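Local structure of peptidylprolyl Isomerase (Naegleria fowleri, 6B4P) at residues E74-W79 with S115-E120; V83-K88 with S92-P97. The protein probably catalyses the cis-trans isomerisation of peptidyl-prolyl bonds, as other enzymes of the FKBP family do. One frame throughout, in Å; residues are numbered along the deposited sequence.

Interaction 1. Residues E74-W79 with S115-E120; sequences EVIRGW and STLMFE
Trp79 meets Phe119 in a T-shaped aromatic pair, the indole edge directed at the phenyl face. The planes stand at 77°, and the centroids of the five-membered ring of Trp79 and the Phe119 ring lie 4.5 Å apart. Trp79 NE1 sits over the middle of the phenyl ring, 3.5 Å from Phe119 CD2, so the indole N-H faces the pi cloud; Trp79 CZ2 extends the contact, 3.6 Å from Phe119 CE1. Tryptophan suits this place because its broad ring carries a polar edge, and Phe119 offers a flat, wholly apolar face to receive it.

The remaining contacts are apolar. Ile76, the N-cap residue of helix 77-84, has CG1 between its backbone N and carbonyl carbon (chi1 57°), which brings CD1 obliquely within 4.0 Å of Phe119 CE2. The same methyl touches Leu117 CD1 more loosely, at 4.4 Å; both branched residues fit compactly beside the rings.

In FKBPs the tryptophan at the start of this helix floors the proline-binding pocket, and Trp79 probably does so here. Tyr46 of strand 41-50 is another edge-to-face partner for Trp79, Ile96 of strand 91-96 packs against both rings, and helix 77-84 lies against the concave side of the sheet.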
ATOM      1  N   GLU A  74      -6.206  -7.786   7.786  1.00 25.07           N
ATOM      2  CA  GLU A  74      -5.789  -8.975   7.056  1.00 22.34           C
ATOM      3  C   GLU A  74      -4.673  -8.684   6.070  1.00 19.11           C
ATOM      4  O   GLU A  74      -4.229  -9.595   5.367  1.00 23.29           O
ATOM      5  CB  GLU A  74      -6.982  -9.619   6.336  1.00 28.82           C
ATOM      6  CG  GLU A  74      -7.500  -8.875   5.128  1.00 36.30           C
ATOM      7  CD  GLU A  74      -8.593  -9.654   4.408  1.00 39.65           C
ATOM      8  OE1 GLU A  74      -8.853 -10.817   4.790  1.00 46.23           O
ATOM      9  OE2 GLU A  74      -9.195  -9.109   3.465  1.00 31.08           O
ATOM     10  N   VAL A  75      -4.217  -7.439   6.011  1.00 17.29           N
ATOM     11  CA  VAL A  75      -3.030  -7.031   5.286  1.00 15.68           C
ATOM     12  C   VAL A  75      -2.155  -6.253   6.257  1.00 14.48           C
ATOM     13  O   VAL A  75      -2.553  -5.977   7.389  1.00 18.05           O
ATOM     14  CB  VAL A  75      -3.360  -6.175   4.045  1.00 16.90           C
ATOM     15  CG1 VAL A  75      -4.123  -6.996   3.007  1.00 21.54           C
ATOM     16  CG2 VAL A  75      -4.142  -4.936   4.463  1.00 16.62           C
ATOM     17  N   ILE A  76      -0.964  -5.870   5.797  1.00 15.36           N
ATOM     18  CA  ILE A  76      -0.077  -5.114   6.672  1.00 16.14           C
ATOM     19  C   ILE A  76      -0.720  -3.783   7.044  1.00 12.75           C
ATOM     20  O   ILE A  76      -1.524  -3.215   6.290  1.00 13.30           O
ATOM     21  CB  ILE A  76       1.308  -4.901   6.036  1.00 12.89           C
ATOM     22  CG1 ILE A  76       1.208  -4.203   4.677  1.00 11.99           C
ATOM     23  CG2 ILE A  76       2.045  -6.239   5.937  1.00 14.29           C
ATOM     24  CD1 ILE A  76       2.571  -3.885   4.065  1.00 17.77           C
ATOM     25  N   ARG A  77      -0.356  -3.285   8.233  1.00 16.33           N
ATOM     26  CA  ARG A  77      -0.984  -2.073   8.756  0.47 13.95           C
ATOM     27  C   ARG A  77      -0.806  -0.895   7.806  1.00 15.91           C
ATOM     28  O   ARG A  77      -1.715  -0.066   7.651  1.00 15.24           O
ATOM     29  CB  ARG A  77      -0.405  -1.747  10.132  0.53 17.41           C
ATOM     30  CG  ARG A  77      -1.087  -0.583  10.820  0.53 22.10           C
ATOM     31  CD  ARG A  77      -0.794  -0.606  12.309  0.53 26.83           C
ATOM     32  NE  ARG A  77       0.630  -0.465  12.602  0.53 30.79           N
ATOM     33  CZ  ARG A  77       1.182   0.643  13.085  0.53 32.84           C
ATOM     34  NH1 ARG A  77       0.427   1.705  13.329  0.53 36.74           N
ATOM     35  NH2 ARG A  77       2.486   0.691  13.328  0.53 29.49           N
ATOM     36  N   GLY A  78       0.361  -0.794   7.166  1.00 13.31           N
ATOM     37  CA  GLY A  78       0.582   0.298   6.234  1.00 13.96           C
ATOM     38  C   GLY A  78      -0.367   0.278   5.052  1.00 11.50           C
ATOM     39  O   GLY A  78      -0.683   1.332   4.491  1.00 13.27           O
ATOM     40  N   TRP A  79      -0.834  -0.909   4.653  1.00 12.26           N
ATOM     41  CA  TRP A  79      -1.843  -0.977   3.602  1.00 10.73           C
ATOM     42  C   TRP A  79      -3.233  -0.602   4.115  1.00 13.68           C
ATOM     43  O   TRP A  79      -3.966   0.119   3.428  1.00 15.00           O
ATOM     44  CB  TRP A  79      -1.884  -2.375   2.989  1.00 12.38           C
ATOM     45  CG  TRP A  79      -0.900  -2.619   1.891  1.00 10.81           C
ATOM     46  CD1 TRP A  79       0.327  -2.026   1.710  1.00 14.94           C
ATOM     47  CD2 TRP A  79      -1.066  -3.530   0.816  1.00 11.28           C
ATOM     48  NE1 TRP A  79       0.925  -2.532   0.578  1.00 14.03           N
ATOM     49  CE2 TRP A  79       0.088  -3.459   0.013  1.00 12.84           C
ATOM     50  CE3 TRP A  79      -2.094  -4.413   0.448  1.00 12.83           C
ATOM     51  CZ2 TRP A  79       0.244  -4.233  -1.136  1.00 15.54           C
ATOM     52  CZ3 TRP A  79      -1.931  -5.188  -0.679  1.00 16.29           C
ATOM     53  CH2 TRP A  79      -0.769  -5.090  -1.463  1.00 17.14           C
ATOM     54  N   SER A 115      12.414  -5.279   7.063  1.00 15.75           N
ATOM     55  CA  SER A 115      12.450  -4.511   5.821  1.00 16.06           C
ATOM     56  C   SER A 115      11.464  -3.347   5.813  1.00 14.55           C
ATOM     57  O   SER A 115      10.257  -3.551   5.991  1.00 15.57           O
ATOM     58  CB  SER A 115      12.121  -5.407   4.631  1.00 16.05           C
ATOM     59  OG  SER A 115      13.170  -6.298   4.339  1.00 17.80           O
ATOM     60  N   THR A 116      11.970  -2.150   5.525  1.00 15.56           N
ATOM     61  CA  THR A 116      11.124  -1.086   4.996  1.00 14.18           C
ATOM     62  C   THR A 116      10.652  -1.488   3.605  1.00 12.95           C
ATOM     63  O   THR A 116      11.436  -1.986   2.797  1.00 15.85           O
ATOM     64  CB  THR A 116      11.908   0.231   4.928  1.00 14.46           C
ATOM     65  OG1 THR A 116      12.354   0.601   6.238  1.00 18.72           O
ATOM     66  CG2 THR A 116      11.037   1.361   4.358  1.00 14.87           C
ATOM     67  N   LEU A 117       9.364  -1.306   3.322  1.00 13.76           N
ATOM     68  CA  LEU A 117       8.810  -1.702   2.035  1.00 12.79           C
ATOM     69  C   LEU A 117       8.304  -0.472   1.309  1.00 13.35           C
ATOM     70  O   LEU A 117       7.637   0.375   1.913  1.00 15.05           O
ATOM     71  CB  LEU A 117       7.650  -2.697   2.187  1.00 13.93           C
ATOM     72  CG  LEU A 117       7.961  -3.950   2.998  1.00 14.19           C
ATOM     73  CD1 LEU A 117       6.727  -4.817   3.076  1.00 16.63           C
ATOM     74  CD2 LEU A 117       9.132  -4.723   2.392  1.00 16.22           C
ATOM     75  N   MET A 118       8.603  -0.384   0.013  1.00 11.96           N
ATOM     76  CA  MET A 118       8.056   0.663  -0.840  1.00 12.96           C
ATOM     77  C   MET A 118       6.965   0.069  -1.725  1.00 13.53           C
ATOM     78  O   MET A 118       7.156  -0.999  -2.317  1.00 16.06           O
ATOM     79  CB  MET A 118       9.144   1.276  -1.714  1.00 13.73           C
ATOM     80  CG  MET A 118      10.414   1.653  -0.968  1.00 14.63           C
ATOM     81  SD  MET A 118      10.167   2.869   0.356  1.00 14.62           S
ATOM     82  CE  MET A 118       9.550   4.279  -0.548  1.00 15.36           C
ATOM     83  N   PHE A 119       5.827   0.757  -1.835  1.00 13.54           N
ATOM     84  CA  PHE A 119       4.746   0.254  -2.673  1.00 14.63           C
ATOM     85  C   PHE A 119       4.197   1.362  -3.551  1.00 13.73           C
ATOM     86  O   PHE A 119       3.867   2.443  -3.053  1.00 16.83           O
ATOM     87  CB  PHE A 119       3.573  -0.319  -1.857  1.00 13.77           C
ATOM     88  CG  PHE A 119       3.832  -1.671  -1.252  1.00 13.86           C
ATOM     89  CD1 PHE A 119       3.610  -2.823  -1.975  1.00 14.77           C
ATOM     90  CD2 PHE A 119       4.256  -1.781   0.058  1.00 12.41           C
ATOM     91  CE1 PHE A 119       3.819  -4.080  -1.407  1.00 15.43           C
ATOM     92  CE2 PHE A 119       4.480  -3.023   0.625  1.00 13.56           C
ATOM     93  CZ  PHE A 119       4.255  -4.167  -0.101  1.00 14.84           C
ATOM     94  N   GLU A 120       4.057   1.075  -4.843  1.00 13.66           N
ATOM     95  CA  GLU A 120       3.120   1.800  -5.693  1.00 14.22           C
ATOM     96  C   GLU A 120       1.791   1.074  -5.567  1.00 15.30           C
ATOM     97  O   GLU A 120       1.751  -0.139  -5.761  1.00 16.79           O
ATOM     98  CB  GLU A 120       3.553   1.810  -7.159  1.00 16.17           C
ATOM     99  CG  GLU A 120       4.794   2.626  -7.466  1.00 22.99           C
ATOM    100  CD  GLU A 120       4.853   3.045  -8.922  1.00 40.61           C
ATOM    101  OE1 GLU A 120       4.144   2.435  -9.753  1.00 43.28           O
ATOM    102  OE2 GLU A 120       5.601   3.995  -9.233  1.00 54.57           O
TER

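Interaction 2. Residues V83-K88 with S92-P97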
ATOM      1  N   VAL A  83      -4.321   2.625   2.207  1.00 13.18           N
ATOM      2  CA  VAL A  83      -5.433   2.570   1.258  1.00 13.51           C
ATOM      3  C   VAL A  83      -6.632   3.364   1.776  1.00 12.30           C
ATOM      4  O   VAL A  83      -7.331   4.012   0.989  1.00 14.37           O
ATOM      5  CB  VAL A  83      -5.787   1.103   0.948  1.00 14.02           C
ATOM      6  CG1 VAL A  83      -7.001   1.024   0.040  1.00 16.93           C
ATOM      7  CG2 VAL A  83      -4.591   0.419   0.273  1.00 14.99           C
ATOM      8  N   LYS A  84      -6.854   3.385   3.093  1.00 14.35           N
ATOM      9  CA  LYS A  84      -7.916   4.228   3.641  1.00 16.45           C
ATOM     10  C   LYS A  84      -7.725   5.695   3.257  1.00 17.22           C
ATOM     11  O   LYS A  84      -8.712   6.420   3.083  1.00 21.67           O
ATOM     12  CB  LYS A  84      -7.967   4.073   5.161  1.00 18.37           C
ATOM     13  N   SER A  85      -6.469   6.144   3.106  1.00 15.98           N
ATOM     14  CA  SER A  85      -6.164   7.529   2.760  1.00 17.06           C
ATOM     15  C   SER A  85      -6.375   7.839   1.288  1.00 17.15           C
ATOM     16  O   SER A  85      -6.302   9.015   0.906  1.00 18.93           O
ATOM     17  CB  SER A  85      -4.715   7.872   3.126  1.00 16.56           C
ATOM     18  OG  SER A  85      -3.797   7.433   2.131  1.00 16.30           O
ATOM     19  N   MET A  86      -6.631   6.833   0.460  1.00 15.71           N
ATOM     20  CA  MET A  86      -6.647   7.011  -0.984  1.00 13.99           C
ATOM     21  C   MET A  86      -8.044   7.318  -1.499  1.00 16.87           C
ATOM     22  O   MET A  86      -9.049   6.850  -0.961  1.00 20.41           O
ATOM     23  CB  MET A  86      -6.111   5.762  -1.677  1.00 14.21           C
ATOM     24  CG  MET A  86      -4.632   5.505  -1.382  1.00 14.50           C
ATOM     25  SD  MET A  86      -4.048   3.995  -2.150  1.00 14.80           S
ATOM     26  CE  MET A  86      -3.986   4.463  -3.884  1.00 14.53           C
ATOM     27  N   LYS A  87      -8.091   8.116  -2.556  1.00 16.13           N
ATOM     28  CA  LYS A  87      -9.320   8.345  -3.295  1.00 16.09           C
ATOM     29  C   LYS A  87      -9.485   7.292  -4.387  1.00 17.02           C
ATOM     30  O   LYS A  87      -8.521   6.659  -4.828  1.00 17.03           O
ATOM     31  CB  LYS A  87      -9.318   9.742  -3.907  1.00 20.88           C
ATOM     32  CG  LYS A  87      -9.265  10.861  -2.870  1.00 21.83           C
ATOM     33  CD  LYS A  87      -9.123  12.212  -3.543  1.00 27.59           C
ATOM     34  CE  LYS A  87      -8.997  13.346  -2.532  1.00 33.59           C
ATOM     35  NZ  LYS A  87      -8.930  14.671  -3.218  1.00 37.95           N
ATOM     36  N   LYS A  88     -10.731   7.106  -4.819  1.00 16.04           N
ATOM     37  CA  LYS A  88     -11.009   6.168  -5.900  1.00 16.82           C
ATOM     38  C   LYS A  88     -10.146   6.496  -7.113  1.00 18.04           C
ATOM     39  O   LYS A  88     -10.098   7.644  -7.559  1.00 17.03           O
ATOM     40  CB  LYS A  88     -12.488   6.221  -6.270  1.00 21.11           C
ATOM     41  CG  LYS A  88     -12.921   5.138  -7.242  1.00 23.29           C
ATOM     42  CD  LYS A  88     -14.433   5.175  -7.489  1.00 23.06           C
ATOM     43  CE  LYS A  88     -15.177   4.833  -6.205  1.00 24.85           C
ATOM     44  NZ  LYS A  88     -16.653   4.725  -6.426  1.00 31.30           N
ATOM     45  N   SER A  92      -0.631   6.023  -5.797  1.00 13.82           N
ATOM     46  CA  SER A  92       0.282   6.674  -4.871  1.00 14.17           C
ATOM     47  C   SER A  92       1.453   5.761  -4.561  1.00 13.92           C
ATOM     48  O   SER A  92       1.408   4.548  -4.775  1.00 14.74           O
ATOM     49  CB  SER A  92      -0.429   7.084  -3.582  1.00 15.22           C
ATOM     50  OG  SER A  92      -1.246   8.214  -3.866  1.00 16.50           O
ATOM     51  N   TYR A  93       2.522   6.389  -4.080  1.00 15.61           N
ATOM     52  CA  TYR A  93       3.776   5.723  -3.749  1.00 14.26           C
ATOM     53  C   TYR A  93       3.984   5.826  -2.248  1.00 13.03           C
ATOM     54  O   TYR A  93       3.988   6.930  -1.699  1.00 17.17           O
ATOM     55  CB  TYR A  93       4.919   6.389  -4.509  1.00 15.09           C
ATOM     56  CG  TYR A  93       6.278   5.760  -4.354  1.00 16.44           C
ATOM     57  CD1 TYR A  93       6.507   4.437  -4.724  1.00 18.60           C
ATOM     58  CD2 TYR A  93       7.349   6.504  -3.884  1.00 20.97           C
ATOM     59  CE1 TYR A  93       7.769   3.878  -4.617  1.00 19.36           C
ATOM     60  CE2 TYR A  93       8.604   5.949  -3.766  1.00 22.35           C
ATOM     61  CZ  TYR A  93       8.808   4.638  -4.133  1.00 18.63           C
ATOM     62  OH  TYR A  93      10.070   4.097  -4.027  1.00 21.87           O
ATOM     63  N   PHE A  94       4.128   4.683  -1.589  1.00 12.76           N
ATOM     64  CA  PHE A  94       4.172   4.608  -0.135  1.00 13.03           C
ATOM     65  C   PHE A  94       5.531   4.138   0.350  1.00 14.46           C
ATOM     66  O   PHE A  94       6.092   3.175  -0.176  1.00 15.73           O
ATOM     67  CB  PHE A  94       3.112   3.634   0.395  1.00 14.74           C
ATOM     68  CG  PHE A  94       1.699   4.078   0.173  1.00 13.20           C
ATOM     69  CD1 PHE A  94       0.981   4.677   1.194  1.00 15.45           C
ATOM     70  CD2 PHE A  94       1.073   3.864  -1.050  1.00 14.09           C
ATOM     71  CE1 PHE A  94      -0.349   5.071   0.992  1.00 16.26           C
ATOM     72  CE2 PHE A  94      -0.261   4.251  -1.245  1.00 17.19           C
ATOM     73  CZ  PHE A  94      -0.961   4.854  -0.222  1.00 14.69           C
ATOM     74  N   GLU A  95       6.043   4.805   1.383  1.00 13.36           N
ATOM     75  CA  GLU A  95       7.135   4.281   2.188  1.00 12.94           C
ATOM     76  C   GLU A  95       6.542   3.677   3.450  1.00 15.59           C
ATOM     77  O   GLU A  95       5.882   4.383   4.225  1.00 13.90           O
ATOM     78  CB  GLU A  95       8.131   5.378   2.535  1.00 13.02           C
ATOM     79  CG  GLU A  95       9.318   4.849   3.309  1.00 13.42           C
ATOM     80  CD  GLU A  95      10.483   5.819   3.337  1.00 17.05           C
ATOM     81  OE1 GLU A  95      10.966   6.216   2.253  1.00 18.84           O
ATOM     82  OE2 GLU A  95      10.881   6.216   4.447  1.00 20.04           O
ATOM     83  N   ILE A  96       6.787   2.391   3.669  1.00 12.57           N
ATOM     84  CA  ILE A  96       6.155   1.646   4.747  1.00 12.44           C
ATOM     85  C   ILE A  96       7.245   1.071   5.643  1.00 12.50           C
ATOM     86  O   ILE A  96       7.824   0.028   5.342  1.00 14.64           O
ATOM     87  CB  ILE A  96       5.245   0.537   4.196  1.00 12.75           C
ATOM     88  CG1 ILE A  96       4.210   1.146   3.245  1.00 12.73           C
ATOM     89  CG2 ILE A  96       4.530  -0.174   5.335  1.00 14.50           C
ATOM     90  CD1 ILE A  96       3.066   0.198   2.863  1.00 15.62           C
ATOM     91  N   PRO A  97       7.525   1.713   6.782  1.00 14.68           N
ATOM     92  CA  PRO A  97       8.498   1.159   7.730  1.00 15.79           C
ATOM     93  C   PRO A  97       8.118  -0.243   8.179  1.00 15.31           C
ATOM     94  O   PRO A  97       6.958  -0.664   8.113  1.00 14.27           O
ATOM     95  CB  PRO A  97       8.458   2.153   8.905  1.00 18.73           C
ATOM     96  CG  PRO A  97       7.907   3.429   8.304  1.00 19.57           C
ATOM     97  CD  PRO A  97       6.932   2.974   7.266  1.00 14.61           C
TER
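Ser85 OG approaches Phe94 CE1 to 4.3 Å, but its polar bonds lie elsewhere: the hydroxyl donates to the carbonyl O of Gly82 and receives a hydrogen bond from Lys24 NZ. Two partners restrain its rotation. Serine is small enough to fold back to the carbonyl of Gly82 in helix 77-84 while its oxygen stays near the plane of the phenyl ring, at the edge.

Met86 carries most of the contact from its side. Its amide N bonds to Val83 O at 3.0 Å, and its side chain leaves the backbone toward the strand. The chain is extended about CB-CG (chi2 177°) and then bends at the sulfur (chi3 72°). Met86 SD reaches Phe94 CZ at 3.7 Å and lies 77° off the ring normal, a Met-aromatic contact in which Phe94 offers the sulfur a broad apolar edge rather than a face. Beyond the bend, the methyl CE comes within 4.2 Å of Ser92 N. A flexible, apolar methionine can follow this path from ring edge to strand backbone.

Ser92 is small enough to admit that methyl while its OG turns to Glu90 OE2; Glu90 OE1 takes the N-H of Lys87, so one carboxylate links the two segments.

The contact packs the connection after the helix against the curved antiparallel sheet of an FKBP fold. Strand 91-96 runs between strands 23-26 and 117-126; Phe94 also packs on Lys24 and Ile16, and the residues after helix 77-84 pack on the Phe94 and Ser92 side of this strand.

In the fold
After strands 14-15 and 23-26, the chain lays down strands 41-50, 55-58 and 66-69 before reaching residues 74-79, the first partner in interaction 1. Helix 77-84 follows and runs into 83-88, which opens the short loop closed by interaction 2 at strand 91-96. A long connection then returns to strand 117-126, where 115-120 closes the larger loop, so interaction 2 is nested within interaction 1. The centres of the contacts lie about 9 Å apart. Strands 91-96 and 117-126 are antiparallel neighbours, with probable backbone hydrogen bonds between them. Together the contacts tie the start of helix 77-84 and the connection after it to one curved antiparallel sheet, the helix-on-sheet packing of the FKBP fold.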